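Local coordinates for hypothetical protein PH1789 (Pyrococcus horikoshii, PDB 1WR2) that is of unknown function but belongs to the ATP-grasp family of proteins, at residues 20-24 / 108-112; 57-61 / 83-87; 149-154 / 166-172; 155-159 / 198-202; 212-216 / 226-230. The contacts are given in a common frame with arbitrary orientation. Residues are numbered along the deposited sequence.

Interaction 1 of 5, residues 20-24 / 108-112; sequences MVEYE and LGVLV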
# COMPACT_ATOMS: atom_id res chain seq x y z
N MET A 20 -5.07 -2.88 9.87
CA MET A 20 -3.63 -3.12 9.86
C MET A 20 -2.89 -1.84 9.47
O MET A 20 -3.34 -1.11 8.59
CB MET A 20 -3.28 -4.22 8.86
CG MET A 20 -4.00 -5.53 9.09
SD MET A 20 -3.41 -6.83 7.99
CE MET A 20 -1.89 -7.30 8.81
N VAL A 21 -1.76 -1.58 10.12
CA VAL A 21 -0.97 -0.39 9.78
C VAL A 21 -0.15 -0.72 8.54
O VAL A 21 -0.00 -1.88 8.18
CB VAL A 21 -0.04 0.03 10.95
CG1 VAL A 21 -0.89 0.46 12.15
CG2 VAL A 21 0.88 -1.11 11.33
N GLU A 22 0.36 0.30 7.87
CA GLU A 22 1.10 0.11 6.63
C GLU A 22 2.14 -1.01 6.62
O GLU A 22 2.16 -1.82 5.69
CB GLU A 22 1.78 1.42 6.21
CG GLU A 22 2.41 1.37 4.82
CD GLU A 22 2.99 2.71 4.40
OE1 GLU A 22 2.69 3.73 5.06
OE2 GLU A 22 3.74 2.74 3.41
N TYR A 23 2.99 -1.09 7.64
CA TYR A 23 4.02 -2.13 7.62
C TYR A 23 3.44 -3.52 7.77
O TYR A 23 3.98 -4.46 7.21
CB TYR A 23 5.11 -1.85 8.68
CG TYR A 23 4.77 -2.24 10.10
CD1 TYR A 23 4.82 -3.57 10.52
CD2 TYR A 23 4.40 -1.27 11.03
CE1 TYR A 23 4.50 -3.92 11.84
CE2 TYR A 23 4.09 -1.61 12.34
CZ TYR A 23 4.14 -2.94 12.74
OH TYR A 23 3.81 -3.26 14.03
N GLU A 24 2.33 -3.65 8.51
CA GLU A 24 1.71 -4.97 8.70
C GLU A 24 1.03 -5.42 7.41
O GLU A 24 1.09 -6.58 7.04
CB GLU A 24 0.66 -4.93 9.81
CG GLU A 24 1.21 -4.52 11.16
CD GLU A 24 0.11 -4.25 12.17
OE1 GLU A 24 -0.92 -3.68 11.79
OE2 GLU A 24 0.30 -4.61 13.35
N LEU A 108 3.40 2.57 17.18
CA LEU A 108 4.10 1.31 16.95
C LEU A 108 5.52 1.52 16.44
O LEU A 108 6.33 0.60 16.46
CB LEU A 108 3.33 0.45 15.95
CG LEU A 108 1.94 -0.03 16.39
CD1 LEU A 108 1.31 -0.86 15.28
CD2 LEU A 108 2.07 -0.84 17.66
N GLY A 109 5.80 2.73 15.97
CA GLY A 109 7.13 3.02 15.45
C GLY A 109 7.04 3.90 14.22
O GLY A 109 5.97 4.40 13.90
N VAL A 110 8.17 4.09 13.53
CA VAL A 110 8.19 4.92 12.34
C VAL A 110 8.79 4.16 11.17
O VAL A 110 9.88 3.60 11.26
CB VAL A 110 9.02 6.20 12.55
CG1 VAL A 110 9.07 7.00 11.26
CG2 VAL A 110 8.42 7.02 13.66
N LEU A 111 8.07 4.14 10.06
CA LEU A 111 8.53 3.44 8.88
C LEU A 111 9.52 4.33 8.13
O LEU A 111 9.22 5.50 7.82
CB LEU A 111 7.34 3.08 7.99
CG LEU A 111 7.51 1.91 7.01
CD1 LEU A 111 8.07 0.71 7.76
CD2 LEU A 111 6.16 1.56 6.39
N VAL A 112 10.71 3.79 7.88
CA VAL A 112 11.75 4.51 7.14
C VAL A 112 11.77 3.83 5.78
O VAL A 112 12.12 2.66 5.68
CB VAL A 112 13.14 4.36 7.79
CG1 VAL A 112 14.15 5.20 7.02
CG2 VAL A 112 13.10 4.77 9.24
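Leu108 lays its CD1 methyl against three residues at the start of helix 22-30. The methyl lies 4.0 Å from Val21 CG2. It is 3.7 Å from Tyr23 OH and 4.1 Å from Tyr23 CE2, meeting the ring obliquely. Glu24 OE2 is 4.3 Å from Leu108 CD1. Further along strand 109-114, Leu111 continues the apolar contact, with its CD1 4.0 Å from Tyr23 CB. Leu111 CD2 lies 3.9 Å from Glu22 CD. No hydrogen bond crosses between the segments, so the contact rests on packing. It joins the two sheets of this ATP-grasp protein: the start of helix 22-30, which follows strand 19-20 of the large antiparallel sheet, faces strand 109-114 of the smaller four-stranded sheet. Val21 is the N-cap residue, and its N donates to Glu24 OE1 at 2.8 Å, so the side chain of Glu24 folds back over the first turn. The other carboxylate oxygen of Glu24 forms a salt bridge with Arg17. Glu22 pairs with Lys26, Lys62 and Lys71. Lys62 lies on strand 59-64, beside strand 109-114, so this charge reaches the smaller sheet.

Interaction 2 of 5, residues 57-61 / 83-87; sequences YPVVL and NEEEL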
# COMPACT_ATOMS: atom_id res chain seq x y z
N TYR A 57 19.89 7.97 1.71
CA TYR A 57 19.06 9.17 1.59
C TYR A 57 18.86 9.53 0.11
O TYR A 57 19.68 9.16 -0.73
CB TYR A 57 19.72 10.36 2.30
CG TYR A 57 19.72 10.28 3.82
CD1 TYR A 57 20.70 9.57 4.51
CD2 TYR A 57 18.72 10.93 4.56
CE1 TYR A 57 20.70 9.52 5.91
CE2 TYR A 57 18.70 10.87 5.95
CZ TYR A 57 19.69 10.17 6.62
OH TYR A 57 19.67 10.14 8.00
N PRO A 58 17.79 10.26 -0.22
CA PRO A 58 16.74 10.78 0.68
C PRO A 58 15.74 9.70 1.08
O PRO A 58 15.49 8.76 0.32
CB PRO A 58 16.10 11.88 -0.15
CG PRO A 58 16.16 11.31 -1.54
CD PRO A 58 17.58 10.75 -1.59
N VAL A 59 15.14 9.85 2.25
CA VAL A 59 14.17 8.87 2.73
C VAL A 59 12.85 9.51 3.12
O VAL A 59 12.72 10.74 3.15
CB VAL A 59 14.71 8.10 3.95
CG1 VAL A 59 16.05 7.45 3.61
CG2 VAL A 59 14.85 9.04 5.14
N VAL A 60 11.88 8.66 3.42
CA VAL A 60 10.53 9.05 3.82
C VAL A 60 10.30 8.54 5.24
O VAL A 60 10.73 7.43 5.57
CB VAL A 60 9.46 8.38 2.92
CG1 VAL A 60 8.08 8.58 3.52
CG2 VAL A 60 9.52 8.96 1.53
N LEU A 61 9.64 9.33 6.08
CA LEU A 61 9.31 8.88 7.43
C LEU A 61 7.79 8.82 7.49
O LEU A 61 7.11 9.74 7.04
CB LEU A 61 9.85 9.83 8.50
CG LEU A 61 11.36 9.85 8.76
CD1 LEU A 61 11.64 10.70 9.99
CD2 LEU A 61 11.89 8.42 8.98
N ASN A 83 19.02 14.44 4.80
CA ASN A 83 20.12 14.12 5.69
C ASN A 83 19.70 13.83 7.13
O ASN A 83 18.53 13.90 7.48
CB ASN A 83 21.13 15.26 5.69
CG ASN A 83 20.52 16.58 6.09
OD1 ASN A 83 19.99 16.72 7.20
ND2 ASN A 83 20.57 17.57 5.19
N GLU A 84 20.70 13.53 7.95
CA GLU A 84 20.50 13.19 9.35
C GLU A 84 19.89 14.29 10.21
O GLU A 84 19.07 14.01 11.08
CB GLU A 84 21.83 12.72 9.94
CG GLU A 84 21.75 12.24 11.38
CD GLU A 84 23.00 11.49 11.81
OE1 GLU A 84 23.29 10.42 11.22
OE2 GLU A 84 23.69 11.98 12.73
N GLU A 85 20.29 15.54 9.98
CA GLU A 85 19.76 16.66 10.76
C GLU A 85 18.28 16.84 10.46
O GLU A 85 17.47 17.05 11.37
CB GLU A 85 20.50 17.96 10.42
CG GLU A 85 22.00 17.95 10.74
CD GLU A 85 22.78 16.94 9.91
OE1 GLU A 85 22.64 16.95 8.67
OE2 GLU A 85 23.54 16.13 10.51
N GLU A 86 17.92 16.77 9.19
CA GLU A 86 16.54 16.91 8.76
C GLU A 86 15.68 15.74 9.24
O GLU A 86 14.50 15.92 9.55
CB GLU A 86 16.48 17.04 7.24
CG GLU A 86 15.10 16.80 6.64
CD GLU A 86 14.95 17.39 5.25
OE1 GLU A 86 15.86 17.22 4.41
OE2 GLU A 86 13.89 18.03 5.00
N LEU A 87 16.27 14.55 9.31
CA LEU A 87 15.54 13.37 9.77
C LEU A 87 15.20 13.53 11.25
O LEU A 87 14.12 13.15 11.69
CB LEU A 87 16.37 12.09 9.54
CG LEU A 87 15.67 10.73 9.68
CD1 LEU A 87 16.45 9.65 8.94
CD2 LEU A 87 15.54 10.38 11.15
O HOH W 1 21.74 8.77 9.17
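This is helix packing against the smaller four-stranded sheet of the ATP-grasp fold. The N-terminal turn of helix 84-101 meets the beginning of strand 59-64, an inner strand. Tyr57 has an m rotamer that sends its ring across to the helix start. Asn83 CA sits over one ring face, 4.0 Å from the ring centroid, in a CH-pi contact. Asn83 itself points its CB away. Its p rotamer turns OD1 back to accept from Glu86 N at 2.9 Å, which caps the helix. Leu87 is a t, t rotamer reaching toward the strand. Its CD1 lies 3.9 Å from Tyr57 CE2 and 4.2 Å from Val59 CG2. Leu61, with chi1 m and chi2 t, extends its CD1 to 4.0 Å from Leu87 CG. Ala52 of helix 45-55 touches both Tyr57 and Leu87. Glu84 is extended, with chi1 and chi2 both t, and a water joins it to the tyrosine: Tyr57 OH donates to the water at 2.7 Å, and the water donates to Glu84 OE1 at 3.1 Å.

Interaction 3 of 5, residues 149-154 / 166-172; sequences KDVTFR and MIQEIKA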
# COMPACT_ATOMS: atom_id res chain seq x y z
N LYS A 149 -14.08 9.03 -11.63
CA LYS A 149 -14.94 7.86 -11.44
C LYS A 149 -14.70 6.83 -12.55
O LYS A 149 -15.63 6.47 -13.27
CB LYS A 149 -16.41 8.31 -11.48
CG LYS A 149 -16.70 9.57 -10.66
CD LYS A 149 -18.06 10.20 -11.02
CE LYS A 149 -18.05 10.82 -12.42
NZ LYS A 149 -19.29 11.61 -12.74
N ASP A 150 -13.47 6.36 -12.68
CA ASP A 150 -13.14 5.40 -13.72
C ASP A 150 -12.46 4.15 -13.16
O ASP A 150 -11.24 4.04 -13.14
CB ASP A 150 -12.23 6.09 -14.76
CG ASP A 150 -11.84 5.18 -15.90
OD1 ASP A 150 -12.71 4.45 -16.43
OD2 ASP A 150 -10.64 5.21 -16.28
N VAL A 151 -13.27 3.20 -12.71
CA VAL A 151 -12.74 1.97 -12.15
C VAL A 151 -13.51 0.78 -12.71
O VAL A 151 -14.71 0.87 -12.94
CB VAL A 151 -12.87 1.95 -10.60
CG1 VAL A 151 -12.27 3.22 -10.01
CG2 VAL A 151 -14.33 1.83 -10.20
N THR A 152 -12.80 -0.32 -12.94
CA THR A 152 -13.44 -1.53 -13.45
C THR A 152 -13.29 -2.55 -12.33
O THR A 152 -12.44 -2.37 -11.45
CB THR A 152 -12.74 -2.03 -14.74
OG1 THR A 152 -11.35 -2.27 -14.48
CG2 THR A 152 -12.88 -1.00 -15.84
N PHE A 153 -14.10 -3.60 -12.34
CA PHE A 153 -14.01 -4.62 -11.30
C PHE A 153 -14.26 -6.02 -11.82
O PHE A 153 -14.70 -6.21 -12.97
CB PHE A 153 -14.99 -4.30 -10.15
CG PHE A 153 -16.40 -4.77 -10.40
CD1 PHE A 153 -16.80 -6.05 -10.04
CD2 PHE A 153 -17.33 -3.92 -11.01
CE1 PHE A 153 -18.11 -6.50 -10.28
CE2 PHE A 153 -18.64 -4.35 -11.25
CZ PHE A 153 -19.03 -5.65 -10.89
N ARG A 154 -13.98 -7.01 -10.98
CA ARG A 154 -14.16 -8.41 -11.33
C ARG A 154 -14.30 -9.16 -10.01
O ARG A 154 -13.77 -8.71 -8.98
CB ARG A 154 -12.93 -8.92 -12.09
CG ARG A 154 -13.22 -9.61 -13.42
CD ARG A 154 -14.17 -8.80 -14.27
NE ARG A 154 -13.79 -8.80 -15.68
CZ ARG A 154 -13.80 -7.71 -16.43
NH1 ARG A 154 -14.16 -6.54 -15.91
NH2 ARG A 154 -13.44 -7.78 -17.70
N MET A 166 -10.00 -6.26 -17.60
CA MET A 166 -10.39 -5.14 -16.74
C MET A 166 -9.42 -3.97 -16.85
O MET A 166 -9.78 -2.83 -16.54
CB MET A 166 -10.53 -5.59 -15.28
CG MET A 166 -9.25 -5.98 -14.58
SD MET A 166 -9.59 -6.77 -12.99
CE MET A 166 -10.30 -5.40 -12.07
N ILE A 167 -8.21 -4.23 -17.31
CA ILE A 167 -7.24 -3.16 -17.48
C ILE A 167 -7.59 -2.38 -18.74
O ILE A 167 -7.45 -1.16 -18.79
CB ILE A 167 -5.80 -3.71 -17.63
CG1 ILE A 167 -5.38 -4.45 -16.35
CG2 ILE A 167 -4.83 -2.55 -17.89
CD1 ILE A 167 -3.96 -5.03 -16.42
N GLN A 168 -8.08 -3.09 -19.75
CA GLN A 168 -8.44 -2.47 -21.02
C GLN A 168 -9.80 -1.77 -21.00
O GLN A 168 -10.07 -0.91 -21.84
CB GLN A 168 -8.42 -3.52 -22.12
CG GLN A 168 -7.12 -4.28 -22.20
CD GLN A 168 -7.10 -5.32 -23.30
OE1 GLN A 168 -8.10 -6.00 -23.55
NE2 GLN A 168 -5.95 -5.47 -23.95
N GLU A 169 -10.64 -2.13 -20.04
CA GLU A 169 -11.97 -1.56 -19.93
C GLU A 169 -12.05 -0.15 -19.32
O GLU A 169 -13.07 0.52 -19.47
CB GLU A 169 -12.87 -2.51 -19.13
CG GLU A 169 -12.97 -3.90 -19.74
CD GLU A 169 -13.92 -4.82 -18.98
OE1 GLU A 169 -13.94 -4.75 -17.73
OE2 GLU A 169 -14.63 -5.61 -19.63
N ILE A 170 -11.01 0.30 -18.63
CA ILE A 170 -11.06 1.64 -18.04
C ILE A 170 -10.95 2.69 -19.13
O ILE A 170 -10.25 2.50 -20.13
CB ILE A 170 -9.92 1.87 -17.01
CG1 ILE A 170 -8.55 1.68 -17.67
CG2 ILE A 170 -10.09 0.94 -15.80
CD1 ILE A 170 -7.38 2.03 -16.76
N LYS A 171 -11.66 3.80 -18.96
CA LYS A 171 -11.64 4.86 -19.95
C LYS A 171 -10.22 5.38 -20.18
O LYS A 171 -9.84 5.72 -21.30
CB LYS A 171 -12.53 6.02 -19.52
CG LYS A 171 -14.00 5.65 -19.34
CD LYS A 171 -14.86 6.89 -19.19
CE LYS A 171 -16.29 6.54 -18.87
NZ LYS A 171 -16.37 5.74 -17.61
N ALA A 172 -9.44 5.42 -19.11
CA ALA A 172 -8.07 5.91 -19.19
C ALA A 172 -7.07 4.90 -19.74
O ALA A 172 -5.86 5.11 -19.64
CB ALA A 172 -7.62 6.38 -17.82
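Lys149 leaves helix 145-148 with a positive phi of 44°, and the chain then turns into the edge strand. Asp150 reaches across with both carboxylate oxygens. Asp150 OD1 accepts from Lys171 N at 2.8 Å and Asp150 OD2 from Ala172 N at 3.1 Å, so one side chain binds two successive backbone amides. Val151 points away. Thr152 points toward the helix end. Its OG1 donates to Met166 O at 2.6 Å, and its CG2 packs 3.4 Å from Ile170 CG2 and 3.6 Å from Glu169 CB. Phe153 points away, but its CA lies 3.9 Å from Met166 CE. Arg154 forms a salt bridge with Glu169, NH1 to OE1 at 2.6 Å. A weak second bond runs from Arg154 NH2 to Glu169 OE2 at 3.1 Å. Arg154 NH1 also donates to Phe153 O at 3.0 Å. Beneath these polar links, Met166 and Ile170 both touch Phe138 of the neighbouring strand. Helix 160-168 and the turn after it thus pack back on edge strand 152-155 of the large antiparallel sheet in this ATP-grasp fold.

Interaction 4 of 5, residues 155-159 / 198-202; sequences LVPIT and SKLVD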
# COMPACT_ATOMS: atom_id res chain seq x y z
N LEU A 155 -15.00 -10.29 -10.00
CA LEU A 155 -15.13 -11.05 -8.77
C LEU A 155 -13.87 -11.90 -8.57
O LEU A 155 -13.30 -12.42 -9.53
CB LEU A 155 -16.37 -11.95 -8.80
CG LEU A 155 -17.69 -11.19 -8.82
CD1 LEU A 155 -18.87 -12.17 -8.75
CD2 LEU A 155 -17.73 -10.23 -7.63
N VAL A 156 -13.43 -12.00 -7.32
CA VAL A 156 -12.25 -12.79 -6.99
C VAL A 156 -12.71 -14.24 -6.78
O VAL A 156 -13.75 -14.47 -6.16
CB VAL A 156 -11.60 -12.25 -5.69
CG1 VAL A 156 -10.44 -13.13 -5.27
CG2 VAL A 156 -11.14 -10.81 -5.92
N PRO A 157 -11.95 -15.22 -7.27
CA PRO A 157 -10.69 -15.14 -8.01
C PRO A 157 -10.87 -14.79 -9.48
O PRO A 157 -11.86 -15.16 -10.10
CB PRO A 157 -10.09 -16.53 -7.83
CG PRO A 157 -11.32 -17.38 -7.93
CD PRO A 157 -12.32 -16.64 -7.05
N ILE A 158 -9.90 -14.06 -10.03
CA ILE A 158 -9.97 -13.68 -11.43
C ILE A 158 -8.94 -14.48 -12.22
O ILE A 158 -7.98 -15.01 -11.66
CB ILE A 158 -9.64 -12.18 -11.62
CG1 ILE A 158 -8.21 -11.89 -11.16
CG2 ILE A 158 -10.63 -11.32 -10.84
CD1 ILE A 158 -7.76 -10.46 -11.35
N THR A 159 -9.15 -14.58 -13.53
CA THR A 159 -8.23 -15.29 -14.40
C THR A 159 -7.38 -14.23 -15.07
O THR A 159 -7.66 -13.03 -14.94
CB THR A 159 -8.99 -16.10 -15.46
OG1 THR A 159 -9.88 -15.23 -16.18
CG2 THR A 159 -9.80 -17.21 -14.81
N SER A 198 -5.53 -11.19 -6.22
CA SER A 198 -6.67 -12.10 -6.34
C SER A 198 -6.40 -13.38 -5.53
O SER A 198 -7.26 -13.86 -4.82
CB SER A 198 -6.90 -12.45 -7.82
OG SER A 198 -7.97 -13.35 -7.99
N LYS A 199 -5.18 -13.90 -5.67
CA LYS A 199 -4.76 -15.12 -4.97
C LYS A 199 -4.75 -14.87 -3.47
O LYS A 199 -5.31 -15.65 -2.69
CB LYS A 199 -3.36 -15.51 -5.46
CG LYS A 199 -2.67 -16.61 -4.65
CD LYS A 199 -3.50 -17.88 -4.58
CE LYS A 199 -2.78 -18.96 -3.78
NZ LYS A 199 -3.64 -20.16 -3.57
N LEU A 200 -4.12 -13.78 -3.07
CA LEU A 200 -4.02 -13.39 -1.67
C LEU A 200 -5.41 -13.28 -1.04
O LEU A 200 -5.66 -13.83 0.04
CB LEU A 200 -3.29 -12.04 -1.58
CG LEU A 200 -2.95 -11.37 -0.24
CD1 LEU A 200 -1.95 -10.27 -0.50
CD2 LEU A 200 -4.19 -10.81 0.43
N VAL A 201 -6.32 -12.59 -1.72
CA VAL A 201 -7.68 -12.41 -1.21
C VAL A 201 -8.48 -13.71 -1.18
O VAL A 201 -9.22 -13.97 -0.23
CB VAL A 201 -8.44 -11.35 -2.04
CG1 VAL A 201 -9.86 -11.18 -1.51
CG2 VAL A 201 -7.68 -10.03 -1.99
N ASP A 202 -8.34 -14.52 -2.23
CA ASP A 202 -9.06 -15.79 -2.29
C ASP A 202 -8.60 -16.66 -1.11
O ASP A 202 -9.42 -17.23 -0.38
CB ASP A 202 -8.79 -16.46 -3.64
CG ASP A 202 -9.71 -17.64 -3.91
OD1 ASP A 202 -10.90 -17.57 -3.57
OD2 ASP A 202 -9.24 -18.64 -4.49
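A loop packs here on a helix at the margin of the large antiparallel sheet. Residues 155-159 lead from edge strand 152-155 into helix 160-168, and residues 198-202 belong to helix 187-203. Ser198 is the centre of the contact. Its OG accepts from Ile158 N at 2.9 Å, with a nearly straight N-H...O angle of 163°. This is the one hydrogen bond between the segments. Ser198 OG also lies 3.3 Å from Pro157 CA and 3.5 Å from Ile158 CG1. Val156 points its side chain at the helix. Its CG1 is 3.3 Å from Ser198 O, 4.2 Å from Val201 CB and 3.9 Å from Asp202 N. Ser198 O is already an acceptor within the helix, from Asp202 N at 2.9 Å. The methyl of Val156 thus rests on one helical turn. In this ATP-grasp fold helix 160-168, entered here, and helix 187-203 pack against the sheet, and Val156 and Ile158 also touch Ile136 of strand 133-140. The peptide bond before Pro157 is cis, and Pro157 CD approaches Asp202 OD1 at 3.9 Å. Thr159 points away from helix 187-203 and is the N-cap residue of helix 160-168.

Interaction 5 of 5, residues 212-216 / 226-230; sequences DLNPV and VIVDS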
# COMPACT_ATOMS: atom_id res chain seq x y z
N ASP A 212 -6.54 -2.31 -0.20
CA ASP A 212 -6.15 -1.63 -1.41
C ASP A 212 -4.66 -1.44 -1.42
O ASP A 212 -3.99 -1.61 -0.40
CB ASP A 212 -6.86 -0.28 -1.57
CG ASP A 212 -6.48 0.71 -0.49
OD1 ASP A 212 -5.28 0.99 -0.33
OD2 ASP A 212 -7.40 1.20 0.19
N LEU A 213 -4.15 -1.15 -2.61
CA LEU A 213 -2.75 -0.89 -2.82
C LEU A 213 -2.89 0.50 -3.42
O LEU A 213 -3.38 0.63 -4.54
CB LEU A 213 -2.16 -1.85 -3.85
CG LEU A 213 -2.42 -3.35 -3.78
CD1 LEU A 213 -1.38 -4.03 -4.64
CD2 LEU A 213 -2.36 -3.87 -2.36
N ASN A 214 -2.49 1.52 -2.67
CA ASN A 214 -2.64 2.90 -3.12
C ASN A 214 -1.71 3.80 -2.31
O ASN A 214 -1.89 3.95 -1.10
CB ASN A 214 -4.10 3.31 -2.93
CG ASN A 214 -4.38 4.74 -3.35
OD1 ASN A 214 -3.50 5.44 -3.85
ND2 ASN A 214 -5.62 5.18 -3.16
N PRO A 215 -0.75 4.44 -2.98
CA PRO A 215 -0.59 4.29 -4.43
C PRO A 215 0.33 3.19 -4.89
O PRO A 215 1.05 2.57 -4.10
CB PRO A 215 -0.09 5.67 -4.87
CG PRO A 215 0.75 6.09 -3.72
CD PRO A 215 -0.02 5.64 -2.49
N VAL A 216 0.28 2.93 -6.19
CA VAL A 216 1.13 1.94 -6.85
C VAL A 216 1.71 2.71 -8.04
O VAL A 216 0.98 3.39 -8.74
CB VAL A 216 0.34 0.75 -7.41
CG1 VAL A 216 1.26 -0.11 -8.29
CG2 VAL A 216 -0.24 -0.09 -6.29
N VAL A 226 5.79 -0.77 -8.50
CA VAL A 226 6.09 -0.77 -7.08
C VAL A 226 4.91 -0.25 -6.25
O VAL A 226 4.26 0.73 -6.62
CB VAL A 226 7.35 0.07 -6.78
CG1 VAL A 226 7.08 1.54 -7.05
CG2 VAL A 226 7.81 -0.15 -5.36
N ILE A 227 4.63 -0.92 -5.14
CA ILE A 227 3.54 -0.55 -4.24
C ILE A 227 4.07 0.48 -3.23
O ILE A 227 5.02 0.20 -2.50
CB ILE A 227 3.02 -1.78 -3.48
CG1 ILE A 227 2.44 -2.78 -4.49
CG2 ILE A 227 1.99 -1.36 -2.45
CD1 ILE A 227 2.18 -4.16 -3.90
N VAL A 228 3.45 1.65 -3.19
CA VAL A 228 3.91 2.70 -2.29
C VAL A 228 3.26 2.70 -0.91
O VAL A 228 3.92 2.97 0.10
CB VAL A 228 3.73 4.08 -2.95
CG1 VAL A 228 4.25 5.18 -2.05
CG2 VAL A 228 4.48 4.08 -4.28
N ASP A 229 1.96 2.41 -0.85
CA ASP A 229 1.26 2.37 0.43
C ASP A 229 0.17 1.31 0.27
O ASP A 229 -0.16 0.94 -0.85
CB ASP A 229 0.61 3.73 0.73
CG ASP A 229 0.30 3.92 2.20
OD1 ASP A 229 0.08 2.92 2.91
OD2 ASP A 229 0.26 5.08 2.66
N SER A 230 -0.36 0.84 1.38
CA SER A 230 -1.41 -0.18 1.35
C SER A 230 -2.18 -0.21 2.66
O SER A 230 -1.64 0.12 3.72
CB SER A 230 -0.79 -1.57 1.11
OG SER A 230 -1.77 -2.59 1.19
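Pro215 O takes two amides from the opposite strand. Val228 N donates to it at 2.7 Å, and Asp229 N adds a weak bond at 3.4 Å. Asn214 N donates to Asp229 O at 3.0 Å. Ser230 OG gives its proton to Asp212 O at 2.9 Å, so that carbonyl is bound by a side chain. The segments belong to the antiparallel hairpin of strands 208-218 and 225-234, within the large sheet of the ATP-grasp fold. Leu213 with Ser230 and Val216 with Ile227 are non-hydrogen-bonded pairs. These lie three residues apart on both strands yet share one face. The regular ladder is thus interrupted at the cis peptide before Pro215, where the chain turns a corner and Pro215 O serves both amides. On the shared face Leu213 CD1 meets Ile227 CD1 at 3.6 Å. Helices 22-30 and 187-203 touch this face. Asp229 OD1 accepts from Ser230 N at 2.6 Å, and its OD2 forms a salt bridge with Lys71. Val228 O accepts a hydrogen bond from Lys26.

How the interactions relate
Interaction 5 lies nearest the centre of the chain and relies mostly on backbone hydrogen bonds within a hairpin. Interaction 1 is buried and apolar across its segments. The two touch where Glu22 nears Asp229, two like charges that share Lys71 as a partner. Interactions 1 and 2 both use the smaller sheet, on neighbouring strands 109-114 and 59-64, and Leu61 packs on Val110 and Val112 between them. Interactions 3 and 4 lie on the other side of the chain's centre from both, adjoining in sequence along edge strand 152-155 and its following loop. Interaction 3 is the surface contact and the richest in charge. Interaction 4, partly buried, has a single hydrogen bond.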